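Local coordinates for protein hydrolase, haloacid dehalogenase-like family (Streptococcus pneumoniae, PDB 2FI1) that is a hydrolase of the haloacid dehalogenase-like family that binds a calcium ion, its substrate not established, at residues Y9-G14 with G99-V104; G155-D160 with A171-H176; V29-L34 with E68-N73; T23-F28 with S43-L48. All coordinates share one frame; numbering follows the deposited sequence.

Contact 1 of 4, residues Y9-G14 with G99-V104; sequences YIWDLG and GRHFLV. With CA (calcium ion), chain B.
Y9 N donates to R100 O at 2.9 Å in the parallel pairing of strands 8-11 and 100-104. Y9 O then accepts from F102 N. The Y9 ring turns an edge to R100 O. I10 points to the other face of the sheet, with F102. Its CG2 lies 3.9 Å from V104 CG2; the two side chains run side by side and point the same way.

W11 N donates to F102 O, and W11 O accepts from V104 N at 3.0 Å. Its ring NE1 donates to H101 ND1 at 2.9 Å, nearly straight (160°). W11 CG sits beside its own backbone N (chi1 -62°). H101 CG likewise sits beside the N of H101, and the rings meet rim to rim. ND1 lies in the indole plane, while NE1 is tilted from the imidazole plane. With ND1 accepting and NE2 bonded to L91 O, the proton is probably on NE2. L103 CD1 packs against W11 O at 3.4 Å and also near L13 CB.

A water lies within bonding distance of D12 OD1, L13 N and V104 O. Both D12 carboxylate oxygens bind the calcium, OD2 at 2.4 Å, and G14 O binds it at 2.3 Å. D12 OD2 also accepts a hydrogen bond from T16 OG1. D160 and three waters complete the site. D12 sits where the aspartate of the family's first sequence motif is expected.

Strand 155-159 pairs with strand 8-11 on its other edge, and strand 124-128 flanks strand 100-104. Helix 87-96 packs on the Y9, W11 and H101 face; helix 141-149 touches I10, F102 and V104.

Contact 2 of 4, residues G155-D160 with A171-H176; sequences GLVIGD and AGLDTH. With CA (calcium ion), chain B.
L156, V157 and I158 pair with D174, T175 and H176 at one edge of the Rossmann-like parallel sheet. The two strands belong to a beta-alpha-beta unit, with helix 162-170 as the crossover. Strand 174-177 is the outermost strand on this side.

Three sound backbone bonds join them. V157 N donates to D174 O at 2.9 Å. H176 N donates to V157 O at 2.8 Å, and G159 N to H176 O at 3.2 Å. The direct bond from D174 N to G155 O is weak. A water also bridges these two atoms, 2.6 Å from G155 O.

Packing contacts lie on both faces. V157 CG2 meets L173 CD1 at 3.6 Å, the side chains crossing at about a right angle. This apolar pair faces helix 141-149. On the other face, L156 CD1 packs on the backbone at T175, 3.6 Å from T175 C. I158 CG2 stands at the edge of the H176 ring, near CD2. G172, just before L173, ends helix 162-170 in a Schellman motif.

The metal contact lies beyond the strand end: D160 OD1 binds the calcium at 2.4 Å, while D160 OD2 accepts from a water on the same ion at 2.8 Å.

Contact 3 of 4, residues V29-L34 with E68-N73; sequences VETLAL and EKYKEN
T31 OG1 takes part in two hydrogen bonds. It accepts from N73 ND2 at 2.9 Å and is hydrogen-bonded to A27 O, one turn back in its own helix. The N73 bond is almost straight (172°), and OG1 lies in the amide plane. N73 CG sits beside its backbone N (chi1 -78°), and the side chain points toward helix 20-34.

T31 fills the closest approach of helices 20-34 and 66-77, whose local axes pass 9.2 Å apart at 137°. Its OG1 lies 3.4 Å from Y70 CA and at the edge of the Y70 ring. Its CG2 packs 4.0 Å from K69 CB. The Y70 ring runs on to meet F28 edge-to-face.

E30 reaches across beside N73. Its OE2 comes 3.4 Å from N73 CB, with the carboxylate and amide planes well turned from each other. L34 CD1 comes no nearer than 4.3 Å to N73 ND2.

The direct polar link is thus a neutral one, amide to hydroxyl. T31 is buried, so the two bonds satisfy its hydroxyl where the helices are close. E30 and N73 are partly exposed, and the charged E30 side chain makes only packing contact with that of N73.

Contact 4 of 4, residues T23-F28 with S43-L48; sequences TSTAAF and SVYQAL
This is a buried, largely apolar helix-helix contact in the helical domain inserted between strands 8-11 and 100-104. An insertion at that point is consistent with a C1-type cap of the haloacid dehalogenase fold. Helices 20-34 and 41-50 pass 9.1 Å apart at their local axes, at an angle of 119°. T25 and Y45 have the nearest CA atoms.

F28 packs against V44 and L48, with V44 between F28 and T25. F28 CG is anti to its backbone N (chi1 -163°); the ring lies against helix 41-50. Its CD2 meets V44 CG1 at 3.6 Å, and its CD1 meets L48 CD2 at 4.0 Å. Both methyl groups approach the ring obliquely, from V44 and L48 one turn apart. V44 CG1 also faces T25 CG2 at 3.8 Å.

L48 pushes its other methyl, CD1, toward the backbone of helix 20-34. It lies 3.9 Å from S24 C and also near T25 OG1.

F66 meets the F28 ring edge-to-face, and A55 and F59 of helix 52-59 touch it too. The polar ends look elsewhere: S24 OG bonds to E74, and Y45 OH to D19.

T25 lies at the crossing. Its hydroxyl is hydrogen-bonded to Y21 O within its own helix. The T25 and Y45 side chains cross at about a right angle, and T25 OG1 lies against Y45, 3.2 Å from CA and 3.4 Å from CB.

Contacts 1 and 2 belong to the parallel sheet, and contacts 3 and 4 to the helical insertion on the opposite side of the chain's centre. Strands 8-11 and 155-159 are neighbours, joined by the bond from I10 N to L156 O, and D12 and D160 share the calcium. There, backbone bonds set the register and residues at and just past the strand ends bind the metal. Contacts 3 and 4 both use helix 20-34 and touch through Y70, which meets S24, F28 and L48. Their links are made by side chains. Contact 4 is buried and mostly apolar, whereas contact 3 is partly exposed and relies on a threonine-asparagine bond. Contacts 1 and 2 are buried too.

Contact 1 of 4, residues Y9-G14 with G99-V104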
# COMPACT_ATOMS: atom_id res chain seq x y z
N TYR A 9 -3.70 14.85 1.13
CA TYR A 9 -2.96 13.74 0.57
C TYR A 9 -3.82 12.50 0.71
O TYR A 9 -4.17 12.11 1.83
CB TYR A 9 -1.62 13.59 1.32
CG TYR A 9 -0.72 14.78 1.11
CD1 TYR A 9 0.26 14.77 0.14
CD2 TYR A 9 -0.90 15.96 1.83
CE1 TYR A 9 1.07 15.86 -0.09
CE2 TYR A 9 -0.10 17.07 1.60
CZ TYR A 9 0.88 17.01 0.64
OH TYR A 9 1.68 18.12 0.39
N ILE A 10 -4.21 11.91 -0.42
CA ILE A 10 -5.04 10.72 -0.41
C ILE A 10 -4.14 9.55 -0.79
O ILE A 10 -3.69 9.44 -1.94
CB ILE A 10 -6.23 10.82 -1.38
CG1 ILE A 10 -7.11 12.02 -1.02
CG2 ILE A 10 -7.05 9.53 -1.30
CD1 ILE A 10 -8.28 12.22 -1.98
N TRP A 11 -3.89 8.68 0.18
CA TRP A 11 -2.91 7.62 0.07
C TRP A 11 -3.51 6.27 -0.25
O TRP A 11 -4.68 6.00 0.03
CB TRP A 11 -2.17 7.47 1.40
CG TRP A 11 -1.38 8.67 1.83
CD1 TRP A 11 -1.78 9.66 2.68
CD2 TRP A 11 -0.03 8.98 1.47
NE1 TRP A 11 -0.78 10.57 2.86
CE2 TRP A 11 0.30 10.18 2.12
CE3 TRP A 11 0.92 8.36 0.64
CZ2 TRP A 11 1.56 10.78 1.99
CZ3 TRP A 11 2.17 8.97 0.51
CH2 TRP A 11 2.47 10.16 1.18
N ASP A 12 -2.65 5.46 -0.83
CA ASP A 12 -2.81 4.04 -1.06
C ASP A 12 -1.96 3.33 -0.00
O ASP A 12 -0.92 3.85 0.41
CB ASP A 12 -2.32 3.79 -2.50
CG ASP A 12 -2.09 2.34 -2.84
OD1 ASP A 12 -3.00 1.52 -2.68
OD2 ASP A 12 -1.00 2.08 -3.41
N LEU A 13 -2.39 2.16 0.46
CA LEU A 13 -1.67 1.43 1.50
C LEU A 13 -0.62 0.51 0.87
O LEU A 13 0.55 0.85 0.82
CB LEU A 13 -2.65 0.66 2.39
CG LEU A 13 -2.04 -0.08 3.59
CD1 LEU A 13 -1.33 0.88 4.54
CD2 LEU A 13 -3.12 -0.86 4.31
N GLY A 14 -1.04 -0.64 0.35
CA GLY A 14 -0.10 -1.61 -0.20
C GLY A 14 0.68 -1.04 -1.36
O GLY A 14 0.10 -0.50 -2.30
N GLY A 99 -1.07 19.80 6.75
CA GLY A 99 -1.64 18.88 5.78
C GLY A 99 -2.53 17.85 6.43
O GLY A 99 -2.41 17.59 7.63
N ARG A 100 -3.44 17.30 5.64
CA ARG A 100 -4.31 16.21 6.08
C ARG A 100 -4.03 14.99 5.22
O ARG A 100 -3.72 15.11 4.03
CB ARG A 100 -5.80 16.55 5.95
CG ARG A 100 -6.24 17.73 6.80
CD ARG A 100 -7.72 17.97 6.69
NE ARG A 100 -8.12 18.36 5.35
CZ ARG A 100 -9.36 18.68 5.00
NH1 ARG A 100 -10.34 18.67 5.89
NH2 ARG A 100 -9.62 19.02 3.75
N HIS A 101 -4.18 13.82 5.84
CA HIS A 101 -3.97 12.54 5.21
C HIS A 101 -5.27 11.76 5.21
O HIS A 101 -5.98 11.72 6.20
CB HIS A 101 -2.94 11.71 5.97
CG HIS A 101 -1.61 12.37 6.12
ND1 HIS A 101 -0.73 12.52 5.07
CD2 HIS A 101 -1.01 12.91 7.20
CE1 HIS A 101 0.36 13.13 5.50
NE2 HIS A 101 0.22 13.38 6.79
N PHE A 102 -5.53 11.11 4.09
CA PHE A 102 -6.67 10.20 3.92
C PHE A 102 -6.14 8.91 3.35
O PHE A 102 -5.07 8.89 2.73
CB PHE A 102 -7.72 10.81 3.00
CG PHE A 102 -8.21 12.14 3.46
CD1 PHE A 102 -9.29 12.25 4.32
CD2 PHE A 102 -7.55 13.30 3.07
CE1 PHE A 102 -9.71 13.49 4.75
CE2 PHE A 102 -7.98 14.53 3.52
CZ PHE A 102 -9.05 14.62 4.35
N LEU A 103 -6.88 7.83 3.53
CA LEU A 103 -6.48 6.54 2.96
C LEU A 103 -7.67 5.91 2.28
O LEU A 103 -8.76 5.91 2.86
CB LEU A 103 -5.95 5.61 4.05
CG LEU A 103 -5.30 4.28 3.67
CD1 LEU A 103 -4.00 4.48 2.98
CD2 LEU A 103 -5.07 3.47 4.93
N VAL A 104 -7.48 5.41 1.06
CA VAL A 104 -8.52 4.65 0.37
C VAL A 104 -7.98 3.26 0.09
O VAL A 104 -6.93 3.10 -0.54
CB VAL A 104 -8.96 5.33 -0.94
CG1 VAL A 104 -9.93 4.43 -1.72
CG2 VAL A 104 -9.62 6.65 -0.64
CA CA B . -1.33 -0.19 -4.06
O HOH W 1 -4.90 1.25 -0.54
O HOH W 2 -6.28 0.45 -2.66
O HOH W 3 -0.23 -2.14 -4.92
O HOH W 4 -2.88 0.32 -5.80
O HOH W 5 -2.92 -1.55 -3.04

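Contact 2 of 4, residues G155-D160 with A171-H176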
# COMPACT_ATOMS: atom_id res chain seq x y z
N GLY A 155 -5.44 18.85 -3.52
CA GLY A 155 -5.26 17.45 -3.15
C GLY A 155 -4.32 16.72 -4.08
O GLY A 155 -4.29 16.96 -5.29
N LEU A 156 -3.56 15.80 -3.50
CA LEU A 156 -2.67 14.91 -4.25
C LEU A 156 -3.04 13.46 -3.93
O LEU A 156 -3.16 13.08 -2.77
CB LEU A 156 -1.21 15.17 -3.87
CG LEU A 156 -0.16 14.33 -4.61
CD1 LEU A 156 -0.13 14.64 -6.09
CD2 LEU A 156 1.21 14.52 -4.00
N VAL A 157 -3.23 12.67 -4.98
CA VAL A 157 -3.53 11.25 -4.86
C VAL A 157 -2.24 10.48 -5.14
O VAL A 157 -1.65 10.64 -6.20
CB VAL A 157 -4.62 10.84 -5.87
CG1 VAL A 157 -4.84 9.34 -5.87
CG2 VAL A 157 -5.91 11.56 -5.56
N ILE A 158 -1.81 9.67 -4.18
CA ILE A 158 -0.55 8.94 -4.28
C ILE A 158 -0.82 7.44 -4.28
O ILE A 158 -1.43 6.92 -3.35
CB ILE A 158 0.40 9.27 -3.10
CG1 ILE A 158 0.59 10.79 -2.96
CG2 ILE A 158 1.73 8.58 -3.31
CD1 ILE A 158 -0.30 11.40 -1.90
N GLY A 159 -0.38 6.75 -5.32
CA GLY A 159 -0.54 5.30 -5.37
C GLY A 159 0.45 4.70 -6.33
O GLY A 159 1.04 5.39 -7.15
N ASP A 160 0.63 3.38 -6.23
CA ASP A 160 1.65 2.72 -7.03
C ASP A 160 1.14 2.13 -8.34
O ASP A 160 1.95 1.67 -9.14
CB ASP A 160 2.38 1.63 -6.22
CG ASP A 160 1.48 0.46 -5.85
OD1 ASP A 160 0.29 0.68 -5.55
OD2 ASP A 160 1.98 -0.69 -5.83
N ALA A 171 -11.30 12.13 -10.50
CA ALA A 171 -11.83 12.91 -9.39
C ALA A 171 -11.38 14.37 -9.44
O ALA A 171 -11.71 15.14 -8.54
CB ALA A 171 -11.41 12.27 -8.07
N GLY A 172 -10.61 14.73 -10.47
CA GLY A 172 -10.12 16.10 -10.63
C GLY A 172 -8.93 16.47 -9.76
O GLY A 172 -8.68 17.65 -9.54
N LEU A 173 -8.19 15.47 -9.28
CA LEU A 173 -7.08 15.71 -8.38
C LEU A 173 -5.76 15.44 -9.07
O LEU A 173 -5.68 14.61 -9.98
CB LEU A 173 -7.21 14.82 -7.14
CG LEU A 173 -8.52 14.99 -6.36
CD1 LEU A 173 -8.72 13.86 -5.37
CD2 LEU A 173 -8.53 16.34 -5.65
N ASP A 174 -4.71 16.12 -8.64
CA ASP A 174 -3.37 15.79 -9.09
C ASP A 174 -2.98 14.42 -8.55
O ASP A 174 -3.51 13.96 -7.53
CB ASP A 174 -2.36 16.84 -8.64
CG ASP A 174 -2.44 18.13 -9.45
OD1 ASP A 174 -3.31 18.25 -10.34
OD2 ASP A 174 -1.61 19.02 -9.17
N THR A 175 -2.04 13.79 -9.24
CA THR A 175 -1.62 12.44 -8.89
C THR A 175 -0.09 12.30 -8.83
O THR A 175 0.64 13.08 -9.44
CB THR A 175 -2.18 11.40 -9.88
OG1 THR A 175 -1.63 11.61 -11.18
CG2 THR A 175 -3.70 11.48 -9.94
N HIS A 176 0.35 11.28 -8.10
CA HIS A 176 1.74 10.89 -8.08
C HIS A 176 1.83 9.38 -8.13
O HIS A 176 1.26 8.69 -7.31
CB HIS A 176 2.43 11.40 -6.80
CG HIS A 176 3.87 11.01 -6.71
ND1 HIS A 176 4.86 11.70 -7.38
CD2 HIS A 176 4.49 9.99 -6.08
CE1 HIS A 176 6.03 11.13 -7.14
NE2 HIS A 176 5.83 10.08 -6.36
CA CA B . -1.33 -0.19 -4.06
O HOH W 6 -4.92 18.54 -7.31
O HOH W 3 -0.23 -2.14 -4.92
O HOH W 4 -2.88 0.32 -5.80
O HOH W 5 -2.92 -1.55 -3.04

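Contact 3 of 4, residues V29-L34 with E68-N73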
# COMPACT_ATOMS: atom_id res chain seq x y z
N VAL A 29 10.13 -16.98 0.83
CA VAL A 29 11.49 -17.52 0.92
C VAL A 29 11.58 -18.55 2.05
O VAL A 29 12.15 -19.63 1.87
CB VAL A 29 12.51 -16.37 1.12
CG1 VAL A 29 13.89 -16.91 1.51
CG2 VAL A 29 12.61 -15.52 -0.14
N GLU A 30 11.00 -18.26 3.21
CA GLU A 30 11.07 -19.21 4.31
C GLU A 30 10.28 -20.48 4.01
O GLU A 30 10.69 -21.58 4.39
CB GLU A 30 10.68 -18.56 5.64
CG GLU A 30 9.24 -18.23 5.84
CD GLU A 30 8.98 -17.60 7.22
OE1 GLU A 30 9.86 -17.70 8.10
OE2 GLU A 30 7.91 -16.99 7.40
N THR A 31 9.16 -20.35 3.30
CA THR A 31 8.37 -21.52 2.90
C THR A 31 9.13 -22.38 1.89
O THR A 31 9.16 -23.61 2.01
CB THR A 31 6.98 -21.11 2.36
OG1 THR A 31 6.33 -20.24 3.30
CG2 THR A 31 6.10 -22.33 2.14
N LEU A 32 9.78 -21.76 0.90
CA LEU A 32 10.66 -22.50 -0.02
C LEU A 32 11.72 -23.31 0.72
O LEU A 32 12.01 -24.46 0.34
CB LEU A 32 11.34 -21.56 -1.00
CG LEU A 32 10.49 -20.96 -2.12
CD1 LEU A 32 11.31 -19.91 -2.84
CD2 LEU A 32 10.01 -22.03 -3.09
N ALA A 33 12.28 -22.74 1.78
CA ALA A 33 13.36 -23.40 2.53
C ALA A 33 12.87 -24.70 3.18
O ALA A 33 13.66 -25.63 3.36
CB ALA A 33 13.95 -22.47 3.56
N LEU A 34 11.59 -24.76 3.52
CA LEU A 34 10.99 -25.99 4.08
C LEU A 34 11.09 -27.16 3.11
O LEU A 34 11.13 -28.32 3.54
CB LEU A 34 9.52 -25.78 4.44
CG LEU A 34 9.18 -24.78 5.53
CD1 LEU A 34 7.68 -24.55 5.56
CD2 LEU A 34 9.69 -25.27 6.89
N GLU A 68 -0.75 -23.12 1.07
CA GLU A 68 -1.32 -23.11 2.40
C GLU A 68 -0.29 -22.73 3.46
O GLU A 68 -0.55 -21.91 4.33
CB GLU A 68 -1.92 -24.47 2.73
CG GLU A 68 -2.88 -24.41 3.87
CD GLU A 68 -3.67 -25.70 4.07
OE1 GLU A 68 -3.56 -26.63 3.23
OE2 GLU A 68 -4.41 -25.76 5.07
N LYS A 69 0.90 -23.33 3.37
CA LYS A 69 1.97 -23.06 4.31
C LYS A 69 2.51 -21.64 4.13
O LYS A 69 2.79 -20.95 5.10
CB LYS A 69 3.10 -24.07 4.15
CG LYS A 69 2.71 -25.50 4.50
CD LYS A 69 3.84 -26.45 4.13
CE LYS A 69 3.44 -27.90 4.35
NZ LYS A 69 3.38 -28.26 5.80
N TYR A 70 2.62 -21.21 2.87
CA TYR A 70 3.03 -19.83 2.57
C TYR A 70 2.08 -18.81 3.21
O TYR A 70 2.53 -17.85 3.84
CB TYR A 70 3.13 -19.64 1.06
CG TYR A 70 3.15 -18.19 0.61
CD1 TYR A 70 4.10 -17.30 1.11
CD2 TYR A 70 2.21 -17.71 -0.29
CE1 TYR A 70 4.11 -15.98 0.72
CE2 TYR A 70 2.22 -16.39 -0.70
CZ TYR A 70 3.18 -15.54 -0.19
OH TYR A 70 3.18 -14.22 -0.59
N LYS A 71 0.77 -19.02 3.06
CA LYS A 71 -0.21 -18.08 3.61
C LYS A 71 -0.15 -18.01 5.13
O LYS A 71 -0.32 -16.94 5.72
CB LYS A 71 -1.63 -18.42 3.14
CG LYS A 71 -1.83 -18.26 1.65
CD LYS A 71 -1.92 -16.81 1.23
CE LYS A 71 -2.16 -16.72 -0.26
NZ LYS A 71 -2.52 -15.36 -0.68
N GLU A 72 0.09 -19.16 5.76
CA GLU A 72 0.27 -19.17 7.21
C GLU A 72 1.51 -18.38 7.62
O GLU A 72 1.46 -17.57 8.54
CB GLU A 72 0.31 -20.61 7.73
CG GLU A 72 -1.06 -21.29 7.70
CD GLU A 72 -1.12 -22.59 8.50
OE1 GLU A 72 -0.38 -22.71 9.51
OE2 GLU A 72 -1.91 -23.48 8.13
N ASN A 73 2.61 -18.59 6.91
CA ASN A 73 3.84 -17.85 7.19
C ASN A 73 3.68 -16.35 6.91
O ASN A 73 4.24 -15.52 7.62
CB ASN A 73 5.02 -18.42 6.40
CG ASN A 73 5.57 -19.69 7.02
OD1 ASN A 73 5.51 -19.87 8.24
ND2 ASN A 73 6.13 -20.56 6.19
O HOH W 7 6.47 -16.38 9.22

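Contact 4 of 4, residues T23-F28 with S43-L48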
# COMPACT_ATOMS: atom_id res chain seq x y z
N THR A 23 7.03 -8.37 3.40
CA THR A 23 6.57 -9.40 4.32
C THR A 23 6.20 -10.68 3.57
O THR A 23 6.47 -11.80 4.03
CB THR A 23 5.41 -8.90 5.21
OG1 THR A 23 4.53 -8.07 4.45
CG2 THR A 23 5.93 -8.12 6.41
N SER A 24 5.58 -10.54 2.39
CA SER A 24 5.24 -11.70 1.59
C SER A 24 6.48 -12.42 1.08
O SER A 24 6.55 -13.65 1.11
CB SER A 24 4.34 -11.28 0.43
OG SER A 24 3.07 -10.84 0.91
N THR A 25 7.49 -11.66 0.66
CA THR A 25 8.75 -12.26 0.20
C THR A 25 9.43 -13.03 1.33
O THR A 25 9.89 -14.16 1.13
CB THR A 25 9.70 -11.19 -0.36
OG1 THR A 25 9.13 -10.63 -1.55
CG2 THR A 25 11.08 -11.77 -0.69
N ALA A 26 9.48 -12.44 2.52
CA ALA A 26 10.07 -13.13 3.65
C ALA A 26 9.38 -14.46 3.89
O ALA A 26 10.03 -15.49 4.05
CB ALA A 26 10.01 -12.24 4.89
N ALA A 27 8.05 -14.45 3.88
CA ALA A 27 7.26 -15.68 4.06
C ALA A 27 7.47 -16.68 2.92
O ALA A 27 7.56 -17.88 3.15
CB ALA A 27 5.81 -15.35 4.20
N PHE A 28 7.57 -16.19 1.69
CA PHE A 28 7.72 -17.07 0.53
C PHE A 28 9.09 -17.75 0.54
O PHE A 28 9.20 -18.96 0.31
CB PHE A 28 7.52 -16.24 -0.74
CG PHE A 28 7.25 -17.04 -1.98
CD1 PHE A 28 5.95 -17.16 -2.46
CD2 PHE A 28 8.28 -17.65 -2.69
CE1 PHE A 28 5.69 -17.88 -3.62
CE2 PHE A 28 8.03 -18.36 -3.84
CZ PHE A 28 6.73 -18.49 -4.31
N SER A 43 14.42 -11.64 -6.62
CA SER A 43 13.67 -12.41 -7.62
C SER A 43 12.27 -12.73 -7.14
O SER A 43 11.30 -12.60 -7.89
CB SER A 43 14.36 -13.72 -7.97
OG SER A 43 15.61 -13.48 -8.60
N VAL A 44 12.18 -13.17 -5.89
CA VAL A 44 10.90 -13.53 -5.30
C VAL A 44 10.00 -12.30 -5.16
O VAL A 44 8.81 -12.35 -5.49
CB VAL A 44 11.10 -14.24 -3.95
CG1 VAL A 44 9.79 -14.39 -3.19
CG2 VAL A 44 11.73 -15.62 -4.17
N TYR A 45 10.57 -11.19 -4.73
CA TYR A 45 9.84 -9.94 -4.56
C TYR A 45 9.24 -9.50 -5.89
O TYR A 45 8.05 -9.16 -5.98
CB TYR A 45 10.81 -8.90 -3.98
CG TYR A 45 10.23 -7.60 -3.49
CD1 TYR A 45 10.07 -7.35 -2.14
CD2 TYR A 45 9.88 -6.59 -4.37
CE1 TYR A 45 9.57 -6.15 -1.68
CE2 TYR A 45 9.38 -5.39 -3.92
CZ TYR A 45 9.23 -5.17 -2.58
OH TYR A 45 8.72 -3.96 -2.16
N GLN A 46 10.06 -9.50 -6.94
CA GLN A 46 9.58 -9.08 -8.24
C GLN A 46 8.51 -10.03 -8.76
O GLN A 46 7.51 -9.58 -9.35
CB GLN A 46 10.75 -8.97 -9.23
CG GLN A 46 10.36 -8.61 -10.66
CD GLN A 46 9.64 -7.30 -10.78
OE1 GLN A 46 9.84 -6.39 -9.97
NE2 GLN A 46 8.77 -7.20 -11.81
N ALA A 47 8.70 -11.33 -8.56
CA ALA A 47 7.71 -12.30 -9.01
C ALA A 47 6.37 -12.09 -8.32
O ALA A 47 5.32 -12.16 -8.97
CB ALA A 47 8.20 -13.70 -8.79
N LEU A 48 6.39 -11.89 -7.01
CA LEU A 48 5.15 -11.62 -6.26
C LEU A 48 4.47 -10.34 -6.73
O LEU A 48 3.24 -10.25 -6.76
CB LEU A 48 5.42 -11.58 -4.76
CG LEU A 48 5.73 -12.96 -4.16
CD1 LEU A 48 6.29 -12.79 -2.77
CD2 LEU A 48 4.47 -13.83 -4.13